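PDB 5D5W: putative transcription factor from Chaetomium thermophilum, which binds heat-shock-element DNA through its heat-shock-factor-type domain and probably regulates transcription in response to osmolarity, within a two-component system, and, separately, to oxidative stress. Local coordinates for residues R22-D25 against D26-F30. Residues are numbered along the deposited sequence; the frame is centred on the assembly and turned at random.
Sequences RWSD and DGDSF
Ser24 and Ser29 close the turn between strands 21-23 and 30-33 of the heat-shock-factor-type DNA-binding domain. The firm link is backbone: Ser24 N donates to Ser29 O over 2.7 Å, nearly straight at 166°, though the donor sits 29° off the carbonyl plane. Ser24 OG, swung between its own backbone N and carbonyl carbon (chi1 80°), points into the loop, 3.0 Å from Ser29 OG and 3.1 Å from Ser29 O. Both contacts are weak, and the two oxygens compete for its one proton. Ser24 OG also accepts a weak bond from Gly27 N, 3.5 Å long. Beside this cluster, Trp23 brings the CE3 edge of its indole up to Ser29 O, 3.6 Å away and near the ring plane, while Phe30 CB approaches CE3 obliquely at 4.3 Å. Trp23 and Phe30 form an antiparallel non-hydrogen-bonded pair, from which their side chains diverge. Further out, Tyr9 and Phe90 meet the Trp23 ring, and Glu84 of strand 82-86 is hydrogen-bonded to Ser29 OG. Here the Ser24 N to Ser29 O bond is the well-formed one, continued by Arg22 pairing with Val31; Ser29 OG probably gives its proton to Glu84, leaving its oxygen able to accept from Ser24 OG.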
ATOM      1  N   ARG B  22      12.617   9.803   7.292  1.00 66.55           N
ATOM      2  CA  ARG B  22      13.436  10.982   7.606  1.00 65.52           C
ATOM      3  C   ARG B  22      13.143  12.177   6.704  1.00 60.10           C
ATOM      4  O   ARG B  22      12.496  12.040   5.673  1.00 60.72           O
ATOM      5  CB  ARG B  22      14.926  10.629   7.504  1.00 67.69           C
ATOM      6  CG  ARG B  22      15.400  10.242   6.107  1.00 73.41           C
ATOM      7  CD  ARG B  22      16.910  10.041   6.080  1.00 81.13           C
ATOM      8  NE  ARG B  22      17.432   9.701   4.756  1.00 89.62           N
ATOM      9  CZ  ARG B  22      17.347   8.499   4.180  1.00 98.15           C
ATOM     10  NH1 ARG B  22      16.732   7.481   4.788  1.00102.70           N
ATOM     11  NH2 ARG B  22      17.872   8.316   2.972  1.00101.31           N
ATOM     12  N   TRP B  23      13.640  13.345   7.104  1.00 59.34           N
ATOM     13  CA  TRP B  23      13.606  14.542   6.264  1.00 57.07           C
ATOM     14  C   TRP B  23      14.529  14.366   5.069  1.00 59.82           C
ATOM     15  O   TRP B  23      15.586  13.736   5.165  1.00 58.74           O
ATOM     16  CB  TRP B  23      14.068  15.788   7.034  1.00 55.67           C
ATOM     17  CG  TRP B  23      13.162  16.245   8.141  1.00 55.15           C
ATOM     18  CD1 TRP B  23      13.351  16.063   9.479  1.00 56.50           C
ATOM     19  CD2 TRP B  23      11.940  16.980   8.006  1.00 55.74           C
ATOM     20  NE1 TRP B  23      12.311  16.623  10.189  1.00 57.46           N
ATOM     21  CE2 TRP B  23      11.434  17.195   9.308  1.00 56.51           C
ATOM     22  CE3 TRP B  23      11.219  17.472   6.912  1.00 55.49           C
ATOM     23  CZ2 TRP B  23      10.245  17.877   9.545  1.00 56.61           C
ATOM     24  CZ3 TRP B  23      10.035  18.160   7.149  1.00 54.63           C
ATOM     25  CH2 TRP B  23       9.564  18.357   8.455  1.00 56.61           C
ATOM     26  N   SER B  24      14.133  14.945   3.945  1.00 65.85           N
ATOM     27  CA  SER B  24      15.002  15.030   2.786  1.00 72.75           C
ATOM     28  C   SER B  24      16.150  15.958   3.136  1.00 81.07           C
ATOM     29  O   SER B  24      15.962  16.934   3.856  1.00 84.48           O
ATOM     30  CB  SER B  24      14.248  15.585   1.578  1.00 73.32           C
ATOM     31  OG  SER B  24      14.152  16.996   1.642  1.00 72.74           O
ATOM     32  N   ASP B  25      17.331  15.650   2.612  1.00 93.74           N
ATOM     33  CA  ASP B  25      18.563  16.412   2.885  1.00 98.00           C
ATOM     34  C   ASP B  25      18.343  17.930   3.009  1.00 92.74           C
ATOM     35  O   ASP B  25      18.818  18.559   3.965  1.00 81.96           O
ATOM     36  CB  ASP B  25      19.592  16.123   1.786  1.00104.68           C
ATOM     37  CG  ASP B  25      19.810  14.634   1.571  1.00110.57           C
ATOM     38  OD1 ASP B  25      20.238  13.948   2.530  1.00117.25           O
ATOM     39  OD2 ASP B  25      19.531  14.157   0.448  1.00109.00           O
ATOM     40  N   ASP B  26      17.621  18.494   2.039  1.00 86.12           N
ATOM     41  CA  ASP B  26      17.203  19.893   2.072  1.00 83.09           C
ATOM     42  C   ASP B  26      16.519  20.222   3.387  1.00 77.57           C
ATOM     43  O   ASP B  26      16.935  21.134   4.103  1.00 84.07           O
ATOM     44  CB  ASP B  26      16.224  20.191   0.930  1.00 88.19           C
ATOM     45  CG  ASP B  26      16.910  20.366  -0.418  1.00 94.50           C
ATOM     46  OD1 ASP B  26      18.151  20.221  -0.499  1.00 98.96           O
ATOM     47  OD2 ASP B  26      16.198  20.661  -1.407  1.00 99.10           O
ATOM     48  N   GLY B  27      15.481  19.455   3.702  1.00 70.31           N
ATOM     49  CA  GLY B  27      14.650  19.697   4.884  1.00 66.05           C
ATOM     50  C   GLY B  27      13.267  20.215   4.531  1.00 61.94           C
ATOM     51  O   GLY B  27      12.487  20.556   5.415  1.00 57.41           O
ATOM     52  N   ASP B  28      12.967  20.246   3.234  1.00 61.86           N
ATOM     53  CA  ASP B  28      11.728  20.817   2.712  1.00 66.34           C
ATOM     54  C   ASP B  28      10.710  19.755   2.274  1.00 64.94           C
ATOM     55  O   ASP B  28       9.578  20.090   1.912  1.00 63.33           O
ATOM     56  CB  ASP B  28      12.042  21.775   1.548  1.00 72.12           C
ATOM     57  CG  ASP B  28      12.980  21.164   0.497  1.00 76.23           C
ATOM     58  OD1 ASP B  28      13.091  19.916   0.417  1.00 75.49           O
ATOM     59  OD2 ASP B  28      13.609  21.947  -0.255  1.00 78.42           O
ATOM     60  N   SER B  29      11.138  18.490   2.292  1.00 63.82           N
ATOM     61  CA  SER B  29      10.269  17.316   2.103  1.00 60.62           C
ATOM     62  C   SER B  29      10.758  16.174   3.010  1.00 60.45           C
ATOM     63  O   SER B  29      11.849  16.262   3.582  1.00 59.52           O
ATOM     64  CB  SER B  29      10.279  16.854   0.642  1.00 60.25           C
ATOM     65  OG  SER B  29      11.546  16.337   0.264  1.00 56.69           O
ATOM     66  N   PHE B  30       9.944  15.126   3.152  1.00 58.07           N
ATOM     67  CA  PHE B  30      10.329  13.943   3.926  1.00 55.90           C
ATOM     68  C   PHE B  30      10.202  12.674   3.090  1.00 56.87           C
ATOM     69  O   PHE B  30       9.512  12.648   2.069  1.00 55.34           O
ATOM     70  CB  PHE B  30       9.530  13.832   5.237  1.00 55.41           C
ATOM     71  CG  PHE B  30       8.141  13.296   5.070  1.00 51.97           C
ATOM     72  CD1 PHE B  30       7.868  11.946   5.271  1.00 51.96           C
ATOM     73  CD2 PHE B  30       7.105  14.140   4.717  1.00 48.28           C
ATOM     74  CE1 PHE B  30       6.585  11.446   5.097  1.00 50.26           C
ATOM     75  CE2 PHE B  30       5.823  13.650   4.556  1.00 48.39           C
ATOM     76  CZ  PHE B  30       5.560  12.305   4.744  1.00 49.11           C
TER